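Local coordinates for protein putative sugar ABC transporter (Yersinia enterocolitica subsp. enterocolitica 8081, PDB 5ULB) that probably serves as the methylthioribose-binding component of a sugar ABC transporter, holding a selenium analogue of that sugar in its ligand pocket, at residues Arg63-Val68 with Thr90-Arg95; Ile79-Gly84 with Lys94-Asn99; Thr108-Asp113 with Leu117-Gln122. All blocks are in the same frame, centred on the assembly; numbering follows the deposited sequence. Where two conformers were deposited one is given.

From the N terminus, helix 61-73, strand 78-82 and helix 89-98 follow one another. Interaction 1 joins the two helices and closes a loop of 21 residues that contains the strand. Interaction 2 closes a loop of nine residues; it opens on that strand, inside interaction 1, and ends beyond it on the same helix, so the two cross, with Lys94 and Arg95 common to both. Interaction 3 follows in series, closing a gap of only three residues. Hydrogen bonds from Gln111 N to Thr90 OG1 and between Gly84 O and Ala109 N tie its loop to both earlier contacts. Together they tie helices 61-73 and 89-98, strands 78-82 and 118-122 and the loop 108-113 into one side of the domain.

Interaction 1: residues Arg63-Val68 with Thr90-Arg95; sequences RFQDFV and TELVKR
Phe64 and Val68, which meet Leu92 of the neighbouring helix, stand one turn apart on a helix whose backbone bonds are regular: Phe67 N reaches Arg63 O at 2.9 Å and Val68 N reaches Phe64 O. This is helix-helix packing beside the parallel strands of the sheet, in the alternating strand-helix architecture of periplasmic binding proteins. The short segments 63-68 and 90-95 run nearly parallel, at 8°, with axes 11.4 Å apart. At that separation no backbone atoms meet, and it is side chains that bridge the space, chiefly Leu92. Leucine suits the task, since its branch point lies far enough out for both methyls to reach the valine of the next helix. Leu92 was modelled in two conformers, so its distances hold for the copy described here. In that copy Leu92 CD2 lies 3.8 Å from Val68 CG1, while Leu92 CD1 lies 3.9 Å from Val68 CB, so the branched leucine end sits across the valine. Leu92 CD1 also comes obliquely to the Phe64 ring, 4.2 Å from Phe64 CE2, and touches the aliphatic CG of Gln65. The polar end of Gln65 turns back to its own helix, where NE2 is bonded to Asp61 O, leaving its methylene for the apolar contact. Valine is compact and branched at CB. With Val68 CG1 anti to the backbone N (chi1 179°), CG1 makes the closest approach to Leu92, while CG2, beside that N, lies over one face of the Phe64 ring near its rim and still touches Leu92 CD1. Beneath the helices, Ile25 of strand 21-26 touches both Phe64 and Val68. The same Val68 CG2 also packs on Leu81 CD2 of strand 78-82.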
ATOM      1  N   ARG A  63      -8.610   3.329 -18.149  1.00 15.69           N
ATOM      2  CA  ARG A  63      -7.609   4.421 -18.121  1.00 15.54           C
ATOM      3  C   ARG A  63      -6.260   3.819 -17.701  1.00 13.86           C
ATOM      4  O   ARG A  63      -5.204   4.184 -18.270  1.00 14.00           O
ATOM      5  CB  ARG A  63      -8.040   5.510 -17.185  1.00 17.69           C
ATOM      6  CG  ARG A  63      -9.318   6.236 -17.683  1.00 30.75           C
ATOM      7  CD  ARG A  63      -9.802   7.449 -16.902  1.00 43.71           C
ATOM      8  NE  ARG A  63      -8.934   8.583 -17.187  1.00 46.78           N
ATOM      9  CZ  ARG A  63      -7.961   8.999 -16.415  1.00 51.27           C
ATOM     10  NH1 ARG A  63      -7.254  10.058 -16.854  1.00 54.81           N
ATOM     11  NH2 ARG A  63      -7.704   8.392 -15.249  1.00 64.13           N
ATOM     12  N   PHE A  64      -6.226   2.856 -16.761  1.00 12.37           N
ATOM     13  CA  PHE A  64      -5.016   2.151 -16.360  1.00 12.58           C
ATOM     14  C   PHE A  64      -4.348   1.518 -17.577  1.00 11.45           C
ATOM     15  O   PHE A  64      -3.154   1.732 -17.860  1.00 12.46           O
ATOM     16  CB  PHE A  64      -5.349   1.108 -15.332  1.00 12.55           C
ATOM     17  CG  PHE A  64      -4.110   0.357 -14.828  1.00 11.10           C
ATOM     18  CD1 PHE A  64      -3.352   0.900 -13.798  1.00 11.97           C
ATOM     19  CD2 PHE A  64      -3.766  -0.828 -15.333  1.00 12.09           C
ATOM     20  CE1 PHE A  64      -2.297   0.189 -13.323  1.00 13.09           C
ATOM     21  CE2 PHE A  64      -2.661  -1.522 -14.871  1.00 13.82           C
ATOM     22  CZ  PHE A  64      -1.935  -0.998 -13.904  1.00 11.96           C
ATOM     23  N   GLN A  65      -5.106   0.712 -18.341  1.00 12.21           N
ATOM     24  CA  GLN A  65      -4.624   0.122 -19.518  1.00 13.84           C
ATOM     25  C   GLN A  65      -4.103   1.069 -20.579  1.00 13.56           C
ATOM     26  O   GLN A  65      -3.013   0.829 -21.166  1.00 15.00           O
ATOM     27  CB  GLN A  65      -5.623  -0.871 -20.111  1.00 16.65           C
ATOM     28  CG  GLN A  65      -5.983  -2.067 -19.217  1.00 16.88           C
ATOM     29  CD  GLN A  65      -7.099  -2.821 -19.759  1.00 18.12           C
ATOM     30  OE1 GLN A  65      -6.968  -3.680 -20.662  1.00 23.58           O
ATOM     31  NE2 GLN A  65      -8.291  -2.546 -19.184  1.00 23.22           N
ATOM     32  N   ASP A  66      -4.866   2.148 -20.770  1.00 13.72           N
ATOM     33  CA  ASP A  66      -4.362   3.151 -21.750  1.00 16.52           C
ATOM     34  C   ASP A  66      -2.987   3.749 -21.301  1.00 13.95           C
ATOM     35  O   ASP A  66      -2.083   3.898 -22.124  1.00 14.69           O
ATOM     36  CB  ASP A  66      -5.395   4.272 -21.868  1.00 16.68           C
ATOM     37  CG  ASP A  66      -6.661   3.858 -22.561  1.00 24.61           C
ATOM     38  OD1 ASP A  66      -6.709   2.797 -23.260  1.00 28.02           O
ATOM     39  OD2 ASP A  66      -7.598   4.715 -22.427  1.00 28.90           O
ATOM     40  N   PHE A  67      -2.847   4.059 -20.003  1.00 12.11           N
ATOM     41  CA  PHE A  67      -1.594   4.566 -19.499  1.00 13.46           C
ATOM     42  C   PHE A  67      -0.456   3.592 -19.708  1.00 11.79           C
ATOM     43  O   PHE A  67       0.661   3.964 -20.076  1.00 13.20           O
ATOM     44  CB  PHE A  67      -1.640   5.048 -18.085  1.00 12.96           C
ATOM     45  CG  PHE A  67      -2.398   6.311 -17.845  1.00 13.75           C
ATOM     46  CD1 PHE A  67      -2.186   7.420 -18.555  1.00 16.91           C
ATOM     47  CD2 PHE A  67      -3.215   6.396 -16.720  1.00 16.08           C
ATOM     48  CE1 PHE A  67      -2.818   8.613 -18.242  1.00 21.16           C
ATOM     49  CE2 PHE A  67      -3.809   7.610 -16.376  1.00 19.16           C
ATOM     50  CZ  PHE A  67      -3.628   8.709 -17.165  1.00 19.54           C
ATOM     51  N   VAL A  68      -0.705   2.329 -19.447  1.00 12.19           N
ATOM     52  CA  VAL A  68       0.369   1.342 -19.620  1.00 11.73           C
ATOM     53  C   VAL A  68       0.759   1.134 -21.068  1.00 12.17           C
ATOM     54  O   VAL A  68       1.948   1.123 -21.448  1.00 14.16           O
ATOM     55  CB  VAL A  68       0.081  -0.006 -18.886  1.00 12.01           C
ATOM     56  CG1 VAL A  68       1.211  -0.977 -19.114  1.00 13.69           C
ATOM     57  CG2 VAL A  68      -0.306   0.167 -17.451  1.00 12.95           C
ATOM     58  N   THR A  90      -1.922  -9.689 -16.755  1.00 15.28           N
ATOM     59  CA  THR A  90      -0.908 -10.636 -17.213  1.00 13.61           C
ATOM     60  C   THR A  90      -0.457 -10.359 -18.638  1.00 16.23           C
ATOM     61  O   THR A  90       0.739 -10.422 -18.907  1.00 16.90           O
ATOM     62  CB  THR A  90      -1.471 -12.053 -17.065  1.00 16.26           C
ATOM     63  OG1 THR A  90      -1.754 -12.357 -15.684  1.00 17.61           O
ATOM     64  CG2 THR A  90      -0.547 -13.104 -17.540  1.00 18.97           C
ATOM     65  N   GLU A  91      -1.378 -10.204 -19.605  1.00 19.01           N
ATOM     66  CA  GLU A  91      -1.003 -10.014 -20.992  1.00 20.55           C
ATOM     67  C   GLU A  91      -0.310  -8.662 -21.103  1.00 20.15           C
ATOM     68  O   GLU A  91       0.597  -8.502 -21.900  1.00 19.60           O
ATOM     69  CB  GLU A  91      -2.235 -10.095 -21.912  1.00 27.26           C
ATOM     70  CG  GLU A  91      -2.560 -11.561 -22.173  1.00 37.59           C
ATOM     71  CD  GLU A  91      -1.516 -12.185 -23.112  1.00 50.92           C
ATOM     72  OE1 GLU A  91      -1.007 -13.281 -22.831  1.00 66.52           O
ATOM     73  OE2 GLU A  91      -1.174 -11.525 -24.112  1.00 82.59           O
ATOM     74  N   LEU A  92      -0.711  -7.663 -20.302  1.00 17.53           N
ATOM     75  CA  LEU A  92      -0.072  -6.334 -20.370  0.58 17.50           C
ATOM     76  C   LEU A  92       1.405  -6.439 -20.010  1.00 14.50           C
ATOM     77  O   LEU A  92       2.299  -5.949 -20.672  1.00 15.90           O
ATOM     78  CB  LEU A  92      -0.714  -5.309 -19.430  0.58 23.54           C
ATOM     79  CG  LEU A  92      -1.686  -4.244 -19.804  0.58 22.11           C
ATOM     80  CD1 LEU A  92      -1.927  -3.362 -18.600  0.58 21.02           C
ATOM     81  CD2 LEU A  92      -1.078  -3.443 -20.900  0.58 18.44           C
ATOM     82  N   VAL A  93       1.691  -7.178 -18.909  1.00 15.39           N
ATOM     83  CA  VAL A  93       3.066  -7.389 -18.464  1.00 14.27           C
ATOM     84  C   VAL A  93       3.858  -8.200 -19.421  1.00 13.06           C
ATOM     85  O   VAL A  93       5.024  -7.912 -19.690  1.00 16.43           O
ATOM     86  CB  VAL A  93       3.099  -7.894 -17.025  1.00 15.23           C
ATOM     87  CG1 VAL A  93       4.542  -8.221 -16.616  1.00 17.38           C
ATOM     88  CG2 VAL A  93       2.525  -6.893 -16.063  1.00 16.69           C
ATOM     89  N   LYS A  94       3.236  -9.222 -19.996  1.00 16.11           N
ATOM     90  CA  LYS A  94       3.936  -9.970 -21.020  1.00 15.84           C
ATOM     91  C   LYS A  94       4.363  -9.062 -22.237  1.00 18.37           C
ATOM     92  O   LYS A  94       5.431  -9.235 -22.841  1.00 17.98           O
ATOM     93  CB  LYS A  94       3.165 -11.163 -21.586  1.00 21.52           C
ATOM     94  CG  LYS A  94       3.016 -12.286 -20.538  1.00 20.50           C
ATOM     95  CD  LYS A  94       2.124 -13.397 -21.088  1.00 26.78           C
ATOM     96  CE  LYS A  94       2.019 -14.471 -20.033  1.00 35.94           C
ATOM     97  NZ  LYS A  94       1.187 -15.547 -20.547  1.00 45.06           N
ATOM     98  N   ARG A  95       3.513  -8.073 -22.567  1.00 18.39           N
ATOM     99  CA  ARG A  95       3.818  -7.179 -23.675  0.54 19.73           C
ATOM    100  C   ARG A  95       5.011  -6.214 -23.248  1.00 15.97           C
ATOM    101  O   ARG A  95       5.877  -5.873 -24.046  1.00 18.45           O
ATOM    102  CB  ARG A  95       2.571  -6.382 -24.085  0.54 20.77           C
ATOM    103  CG  ARG A  95       2.699  -5.710 -25.455  0.54 20.42           C
ATOM    104  CD  ARG A  95       1.325  -5.471 -26.150  0.54 25.21           C
ATOM    105  NE  ARG A  95       0.882  -4.170 -25.795  0.54 28.66           N
ATOM    106  CZ  ARG A  95       1.363  -3.027 -26.289  0.54 30.10           C
ATOM    107  NH1 ARG A  95       0.875  -1.884 -25.812  0.54 27.73           N
ATOM    108  NH2 ARG A  95       2.347  -2.980 -27.218  0.54 27.45           N
TER

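Interaction 2: residues Ile79-Gly84 with Lys94-Asn99; sequences IILSQG and KRIVAN
One residue before Ile96, which packs on Ile79, the carbonyl oxygen of Arg95 is gripped from opposite faces of its plane: Asn99 ND2 comes to Arg95 O from one, and the backbone Asn99 N from the other. The side-chain bond is short, 2.8 Å from Asn99 ND2 to Arg95 O, and nearly straight at 174°, with the oxygen lying in the Asn99 amide plane. Asn99 is the first residue to leave helical angles, and asparagine suits this end because its short amide can fold back onto the last turn. Across the contact everything is hydrocarbon. Ile96 holds CG1 beside the backbone N (chi1 -68°), hence anti to the carbonyl carbon, and extends it, which carries CD1 out to the strand, 4.0 Å from Ile79 CG2. The two isoleucines cross at a slant, Ile79 CD1 lying 4.2 Å from Ile96 CG1. Further along the strand, Leu81 CD1 approaches Ile96 CD1 at 4.4 Å. Ile79 and Leu81, two apart on a strand, point their side chains to the same face of the sheet, and branched residues fill that face well. Val103 of the adjoining strand and Ile72 of helix 61-73 also touch Ile96. At the strand end, Ser82 OG donates to Gln83 OE1 at 2.6 Å from above the amide plane, helping to hold a pocket residue whose NE2 makes a weak hydrogen bond to O4 of the bound sugar. Strand 78-82, helix 89-98 and strand 102-106 form a beta-alpha-beta unit, and this contact seats its helix on its first strand.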
ATOM      1  N   ILE A  79       9.085   0.106 -16.225  1.00  9.85           N
ATOM      2  CA  ILE A  79       7.713   0.344 -15.828  1.00 10.07           C
ATOM      3  C   ILE A  79       7.469  -0.290 -14.476  1.00  9.74           C
ATOM      4  O   ILE A  79       7.924  -1.423 -14.243  1.00 11.64           O
ATOM      5  CB  ILE A  79       6.731  -0.162 -16.884  1.00 10.09           C
ATOM      6  CG1 ILE A  79       6.783   0.674 -18.171  1.00 11.49           C
ATOM      7  CG2 ILE A  79       5.287  -0.200 -16.339  1.00 11.33           C
ATOM      8  CD1 ILE A  79       5.996   0.203 -19.346  1.00 14.37           C
ATOM      9  N   ILE A  80       6.781   0.413 -13.629  1.00  9.14           N
ATOM     10  CA  ILE A  80       6.238  -0.122 -12.368  1.00  9.67           C
ATOM     11  C   ILE A  80       4.756  -0.055 -12.440  1.00  9.46           C
ATOM     12  O   ILE A  80       4.201   1.020 -12.693  1.00 10.26           O
ATOM     13  CB  ILE A  80       6.793   0.643 -11.139  1.00  9.77           C
ATOM     14  CG1 ILE A  80       8.321   0.454 -11.030  1.00 10.84           C
ATOM     15  CG2 ILE A  80       6.131   0.183  -9.829  1.00 10.16           C
ATOM     16  CD1 ILE A  80       8.957   1.469 -10.094  1.00 12.76           C
ATOM     17  N   LEU A  81       4.032  -1.189 -12.160  1.00  9.16           N
ATOM     18  CA  LEU A  81       2.602  -1.192 -12.013  1.00  9.20           C
ATOM     19  C   LEU A  81       2.203  -1.384 -10.588  1.00  8.80           C
ATOM     20  O   LEU A  81       2.870  -2.111  -9.850  1.00 10.65           O
ATOM     21  CB  LEU A  81       1.959  -2.282 -12.845  1.00 10.21           C
ATOM     22  CG  LEU A  81       2.287  -2.378 -14.352  1.00 10.89           C
ATOM     23  CD1 LEU A  81       1.468  -3.420 -15.024  1.00 13.39           C
ATOM     24  CD2 LEU A  81       2.114  -0.979 -14.967  1.00 12.25           C
ATOM     25  N   SER A  82       1.050  -0.810 -10.207  1.00  8.22           N
ATOM     26  CA  SER A  82       0.516  -0.999  -8.873  1.00  8.15           C
ATOM     27  C   SER A  82      -0.993  -1.163  -8.964  1.00  9.68           C
ATOM     28  O   SER A  82      -1.668  -0.346  -9.622  1.00  9.75           O
ATOM     29  CB  SER A  82       0.926   0.185  -8.024  1.00  9.42           C
ATOM     30  OG  SER A  82       0.585   0.101  -6.659  1.00 11.49           O
ATOM     31  N   GLN A  83      -1.537  -2.210  -8.322  1.00  8.73           N
ATOM     32  CA  GLN A  83      -2.937  -2.499  -8.307  1.00  8.99           C
ATOM     33  C   GLN A  83      -3.545  -2.816  -9.665  1.00 10.93           C
ATOM     34  O   GLN A  83      -4.749  -2.680  -9.888  1.00 11.65           O
ATOM     35  CB  GLN A  83      -3.801  -1.441  -7.567  1.00 10.44           C
ATOM     36  CG  GLN A  83      -3.600  -1.407  -5.999  1.00 12.25           C
ATOM     37  CD  GLN A  83      -2.449  -0.668  -5.558  1.00 12.84           C
ATOM     38  OE1 GLN A  83      -1.977   0.212  -6.281  1.00 12.57           O
ATOM     39  NE2 GLN A  83      -1.911  -0.987  -4.390  1.00 17.91           N
ATOM     40  N   GLY A  84      -2.725  -3.367 -10.573  1.00 10.98           N
ATOM     41  CA  GLY A  84      -3.285  -3.909 -11.845  1.00 11.43           C
ATOM     42  C   GLY A  84      -4.155  -5.105 -11.574  1.00 11.87           C
ATOM     43  O   GLY A  84      -3.793  -5.971 -10.766  1.00 12.63           O
ATOM     44  N   LYS A  94       3.236  -9.222 -19.996  1.00 16.11           N
ATOM     45  CA  LYS A  94       3.936  -9.970 -21.020  1.00 15.84           C
ATOM     46  C   LYS A  94       4.363  -9.062 -22.237  1.00 18.37           C
ATOM     47  O   LYS A  94       5.431  -9.235 -22.841  1.00 17.98           O
ATOM     48  CB  LYS A  94       3.165 -11.163 -21.586  1.00 21.52           C
ATOM     49  CG  LYS A  94       3.016 -12.286 -20.538  1.00 20.50           C
ATOM     50  CD  LYS A  94       2.124 -13.397 -21.088  1.00 26.78           C
ATOM     51  CE  LYS A  94       2.019 -14.471 -20.033  1.00 35.94           C
ATOM     52  NZ  LYS A  94       1.187 -15.547 -20.547  1.00 45.06           N
ATOM     53  N   ARG A  95       3.513  -8.073 -22.567  1.00 18.39           N
ATOM     54  CA  ARG A  95       3.818  -7.179 -23.675  0.54 19.73           C
ATOM     55  C   ARG A  95       5.011  -6.214 -23.248  1.00 15.97           C
ATOM     56  O   ARG A  95       5.877  -5.873 -24.046  1.00 18.45           O
ATOM     57  CB  ARG A  95       2.571  -6.382 -24.085  0.54 20.77           C
ATOM     58  CG  ARG A  95       2.699  -5.710 -25.455  0.54 20.42           C
ATOM     59  CD  ARG A  95       1.325  -5.471 -26.150  0.54 25.21           C
ATOM     60  NE  ARG A  95       0.882  -4.170 -25.795  0.54 28.66           N
ATOM     61  CZ  ARG A  95       1.363  -3.027 -26.289  0.54 30.10           C
ATOM     62  NH1 ARG A  95       0.875  -1.884 -25.812  0.54 27.73           N
ATOM     63  NH2 ARG A  95       2.347  -2.980 -27.218  0.54 27.45           N
ATOM     64  N   ILE A  96       5.032  -5.819 -21.986  1.00 16.26           N
ATOM     65  CA  ILE A  96       6.098  -4.975 -21.490  1.00 15.34           C
ATOM     66  C   ILE A  96       7.388  -5.745 -21.664  1.00 13.57           C
ATOM     67  O   ILE A  96       8.374  -5.234 -22.189  1.00 15.91           O
ATOM     68  CB  ILE A  96       5.885  -4.624 -20.006  1.00 13.89           C
ATOM     69  CG1 ILE A  96       4.653  -3.704 -19.834  1.00 13.10           C
ATOM     70  CG2 ILE A  96       7.099  -3.893 -19.423  1.00 13.77           C
ATOM     71  CD1 ILE A  96       4.241  -3.452 -18.377  1.00 13.65           C
ATOM     72  N   VAL A  97       7.423  -6.966 -21.166  1.00 14.94           N
ATOM     73  CA  VAL A  97       8.643  -7.821 -21.244  1.00 17.73           C
ATOM     74  C   VAL A  97       9.071  -8.042 -22.709  1.00 17.49           C
ATOM     75  O   VAL A  97      10.267  -7.972 -23.080  1.00 20.28           O
ATOM     76  CB  VAL A  97       8.421  -9.152 -20.537  1.00 21.18           C
ATOM     77  CG1 VAL A  97       9.607 -10.053 -20.796  1.00 25.16           C
ATOM     78  CG2 VAL A  97       8.260  -8.895 -19.059  1.00 17.90           C
ATOM     79  N   ALA A  98       8.061  -8.315 -23.590  1.00 19.38           N
ATOM     80  CA  ALA A  98       8.368  -8.564 -25.011  1.00 19.07           C
ATOM     81  C   ALA A  98       8.990  -7.383 -25.701  1.00 21.73           C
ATOM     82  O   ALA A  98       9.658  -7.556 -26.655  1.00 25.42           O
ATOM     83  CB  ALA A  98       7.095  -8.939 -25.740  1.00 23.13           C
ATOM     84  N   ASN A  99       8.723  -6.198 -25.170  1.00 19.90           N
ATOM     85  CA  ASN A  99       9.284  -4.931 -25.674  1.00 19.01           C
ATOM     86  C   ASN A  99      10.550  -4.539 -24.988  1.00 18.51           C
ATOM     87  O   ASN A  99      11.080  -3.485 -25.334  1.00 20.45           O
ATOM     88  CB  ASN A  99       8.300  -3.779 -25.622  1.00 19.16           C
ATOM     89  CG  ASN A  99       7.202  -3.833 -26.708  1.00 24.73           C
ATOM     90  OD1 ASN A  99       7.384  -3.224 -27.699  1.00 34.08           O
ATOM     91  ND2 ASN A  99       6.123  -4.596 -26.530  1.00 23.97           N
TER

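Interaction 3: residues Thr108-Asp113 with Leu117-Gln122; sequences TAIQGD and LTVTQQ
Between Ile110, in an extended but irregular loop, and Val119 on strand 118-122 no direct backbone bond forms, and a water instead bridges the two segments, accepting from Thr108 N at 3.0 Å and donating to Thr120 O at 2.9 Å. The side chains make the direct contact. Ile110 and Leu117 reach toward each other tip to tip, with Ile110 CG2 4.1 Å from Leu117 CD2. Leu117 has CG anti to its backbone N (chi1 179°), which carries its branch out toward the loop. Ile110 CG1 also meets Val119 CG1 at 4.1 Å, though Val119 was modelled in two conformers and this distance holds for one. Isoleucine suits the site because it serves several neighbours at once: CG1 and CG2 face Leu117 and Val119, while CD1 reaches Val93 of helix 89-98. Gly112 has backbone angles (phi 86°, psi -169°) that leave no room for a CB beside the preceding carbonyl O, which suits glycine. Val105 of strand 102-106 touches both Leu117 and Val119 from the next strand. Further along, Gln122 NE2 bonds O2 of the bound sugar. Strands 102-106 and 118-122 are parallel neighbours joined by a loop instead of a helix, and Ile110 packs this helix-free connection against strand 118-122, whose Gln122 belongs to the ligand pocket of this periplasmic binding protein fold.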
ATOM      1  N   THR A 108      -0.447  -6.572  -7.953  1.00 10.85           N
ATOM      2  CA  THR A 108      -0.957  -6.736  -9.305  1.00 10.49           C
ATOM      3  C   THR A 108      -1.252  -8.191  -9.583  1.00 12.09           C
ATOM      4  O   THR A 108      -0.519  -9.072  -9.152  1.00 16.08           O
ATOM      5  CB  THR A 108       0.045  -6.103 -10.323  1.00 10.72           C
ATOM      6  OG1 THR A 108       0.065  -4.690 -10.085  1.00 10.82           O
ATOM      7  CG2 THR A 108      -0.297  -6.355 -11.771  1.00 11.58           C
ATOM      8  N   ALA A 109      -2.348  -8.457 -10.280  1.00 11.92           N
ATOM      9  CA  ALA A 109      -2.749  -9.809 -10.582  1.00 13.05           C
ATOM     10  C   ALA A 109      -2.005 -10.375 -11.733  1.00 13.46           C
ATOM     11  O   ALA A 109      -2.165  -9.909 -12.867  1.00 17.20           O
ATOM     12  CB  ALA A 109      -4.252  -9.797 -10.874  1.00 15.33           C
ATOM     13  N   ILE A 110      -1.184 -11.373 -11.477  1.00 13.82           N
ATOM     14  CA  ILE A 110      -0.333 -12.014 -12.450  1.00 14.02           C
ATOM     15  C   ILE A 110      -0.538 -13.549 -12.399  1.00 17.35           C
ATOM     16  O   ILE A 110      -0.446 -14.121 -11.350  1.00 20.05           O
ATOM     17  CB  ILE A 110       1.112 -11.713 -12.324  1.00 14.35           C
ATOM     18  CG1 ILE A 110       1.361 -10.166 -12.379  1.00 14.63           C
ATOM     19  CG2 ILE A 110       1.945 -12.474 -13.313  1.00 16.85           C
ATOM     20  CD1 ILE A 110       1.181  -9.575 -13.748  1.00 16.50           C
ATOM     21  N   GLN A 111      -0.897 -14.140 -13.532  1.00 20.63           N
ATOM     22  CA  GLN A 111      -1.028 -15.579 -13.618  1.00 24.86           C
ATOM     23  C   GLN A 111       0.240 -16.187 -14.207  1.00 22.25           C
ATOM     24  O   GLN A 111       0.690 -15.771 -15.269  1.00 26.54           O
ATOM     25  CB  GLN A 111      -2.145 -15.900 -14.586  1.00 27.49           C
ATOM     26  CG  GLN A 111      -3.468 -15.315 -13.983  1.00 40.53           C
ATOM     27  CD  GLN A 111      -4.530 -15.182 -14.996  1.00 64.12           C
ATOM     28  OE1 GLN A 111      -5.055 -16.187 -15.514  1.00 89.75           O
ATOM     29  NE2 GLN A 111      -4.836 -13.942 -15.343  1.00 76.42           N
ATOM     30  N   GLY A 112       0.816 -17.130 -13.505  1.00 28.09           N
ATOM     31  CA  GLY A 112       1.979 -17.772 -14.031  1.00 27.49           C
ATOM     32  C   GLY A 112       3.269 -17.088 -13.759  1.00 28.13           C
ATOM     33  O   GLY A 112       3.341 -16.089 -13.007  1.00 30.96           O
ATOM     34  N   ASP A 113       4.299 -17.538 -14.427  1.00 26.51           N
ATOM     35  CA  ASP A 113       5.647 -17.069 -14.153  1.00 25.46           C
ATOM     36  C   ASP A 113       6.002 -16.367 -15.455  1.00 27.67           C
ATOM     37  O   ASP A 113       6.063 -16.971 -16.510  1.00 42.02           O
ATOM     38  CB  ASP A 113       6.642 -18.227 -13.955  1.00 35.76           C
ATOM     39  CG  ASP A 113       8.122 -17.727 -13.956  1.00 56.16           C
ATOM     40  OD1 ASP A 113       8.673 -17.199 -12.898  1.00 64.22           O
ATOM     41  OD2 ASP A 113       8.729 -17.854 -15.064  1.00 72.13           O
ATOM     42  N   LEU A 117      10.087 -10.672 -14.629  1.00 13.43           N
ATOM     43  CA  LEU A 117       9.194  -9.907 -13.742  1.00 13.48           C
ATOM     44  C   LEU A 117       9.569 -10.194 -12.280  1.00 11.84           C
ATOM     45  O   LEU A 117       9.829 -11.335 -11.937  1.00 15.84           O
ATOM     46  CB  LEU A 117       7.754 -10.360 -14.027  1.00 12.93           C
ATOM     47  CG  LEU A 117       6.725  -9.657 -13.157  1.00 14.36           C
ATOM     48  CD1 LEU A 117       6.673  -8.154 -13.375  1.00 12.94           C
ATOM     49  CD2 LEU A 117       5.383 -10.286 -13.411  1.00 14.48           C
ATOM     50  N   THR A 118       9.532  -9.140 -11.463  1.00 11.04           N
ATOM     51  CA  THR A 118       9.340  -9.358 -10.057  1.00 10.54           C
ATOM     52  C   THR A 118       7.942  -8.949  -9.656  1.00 10.59           C
ATOM     53  O   THR A 118       7.528  -7.812  -9.947  1.00 11.57           O
ATOM     54  CB  THR A 118      10.378  -8.590  -9.178  1.00 11.34           C
ATOM     55  OG1 THR A 118      11.694  -8.892  -9.586  1.00 12.64           O
ATOM     56  CG2 THR A 118      10.191  -8.845  -7.698  1.00 12.81           C
ATOM     57  N   VAL A 119       7.225  -9.805  -8.880  1.00 10.54           N
ATOM     58  CA  VAL A 119       5.972  -9.477  -8.301  0.57 10.10           C
ATOM     59  C   VAL A 119       6.163  -9.174  -6.834  1.00 10.60           C
ATOM     60  O   VAL A 119       6.815  -9.948  -6.111  1.00 14.15           O
ATOM     61  CB  VAL A 119       4.901 -10.546  -8.521  0.57 12.53           C
ATOM     62  CG1 VAL A 119       4.667 -10.819 -10.012  0.57 14.47           C
ATOM     63  CG2 VAL A 119       5.220 -11.820  -7.797  0.57 13.83           C
ATOM     64  N   THR A 120       5.648  -8.049  -6.367  1.00 11.19           N
ATOM     65  CA  THR A 120       5.783  -7.662  -5.015  1.00 10.41           C
ATOM     66  C   THR A 120       4.442  -7.463  -4.354  1.00 10.44           C
ATOM     67  O   THR A 120       3.449  -7.138  -5.016  1.00 10.54           O
ATOM     68  CB  THR A 120       6.671  -6.423  -4.818  1.00 10.92           C
ATOM     69  OG1 THR A 120       6.010  -5.208  -5.178  1.00 11.55           O
ATOM     70  CG2 THR A 120       8.029  -6.472  -5.579  1.00 12.17           C
ATOM     71  N   GLN A 121       4.388  -7.694  -3.029  1.00 10.23           N
ATOM     72  CA  GLN A 121       3.161  -7.581  -2.270  0.54  9.93           C
ATOM     73  C   GLN A 121       3.497  -7.468  -0.809  1.00  9.77           C
ATOM     74  O   GLN A 121       4.612  -7.770  -0.407  1.00 10.80           O
ATOM     75  CB  GLN A 121       2.225  -8.743  -2.521  0.54 12.70           C
ATOM     76  CG  GLN A 121       2.873 -10.119  -2.377  0.54 14.63           C
ATOM     77  CD  GLN A 121       3.744 -10.615  -3.574  0.54 16.78           C
ATOM     78  OE1 GLN A 121       3.465 -10.258  -4.709  0.54 26.23           O
ATOM     79  NE2 GLN A 121       4.862 -11.262  -3.294  0.54 26.14           N
ATOM     80  N   GLN A 122       2.537  -7.036  -0.013  1.00  9.97           N
ATOM     81  CA  GLN A 122       2.657  -7.136   1.426  1.00 10.40           C
ATOM     82  C   GLN A 122       2.203  -8.518   1.834  1.00 11.99           C
ATOM     83  O   GLN A 122       1.654  -9.272   1.069  1.00 12.35           O
ATOM     84  CB  GLN A 122       1.812  -6.023   2.117  1.00 11.71           C
ATOM     85  CG  GLN A 122       2.225  -4.596   1.701  1.00 11.61           C
ATOM     86  CD  GLN A 122       1.212  -3.536   1.936  1.00 12.04           C
ATOM     87  OE1 GLN A 122       1.464  -2.582   2.757  1.00 14.67           O
ATOM     88  NE2 GLN A 122       0.097  -3.645   1.312  1.00 13.67           N
TER
HETATM   89  O   HOH W   1       2.165  -7.878  -7.530  1.00 15.25           O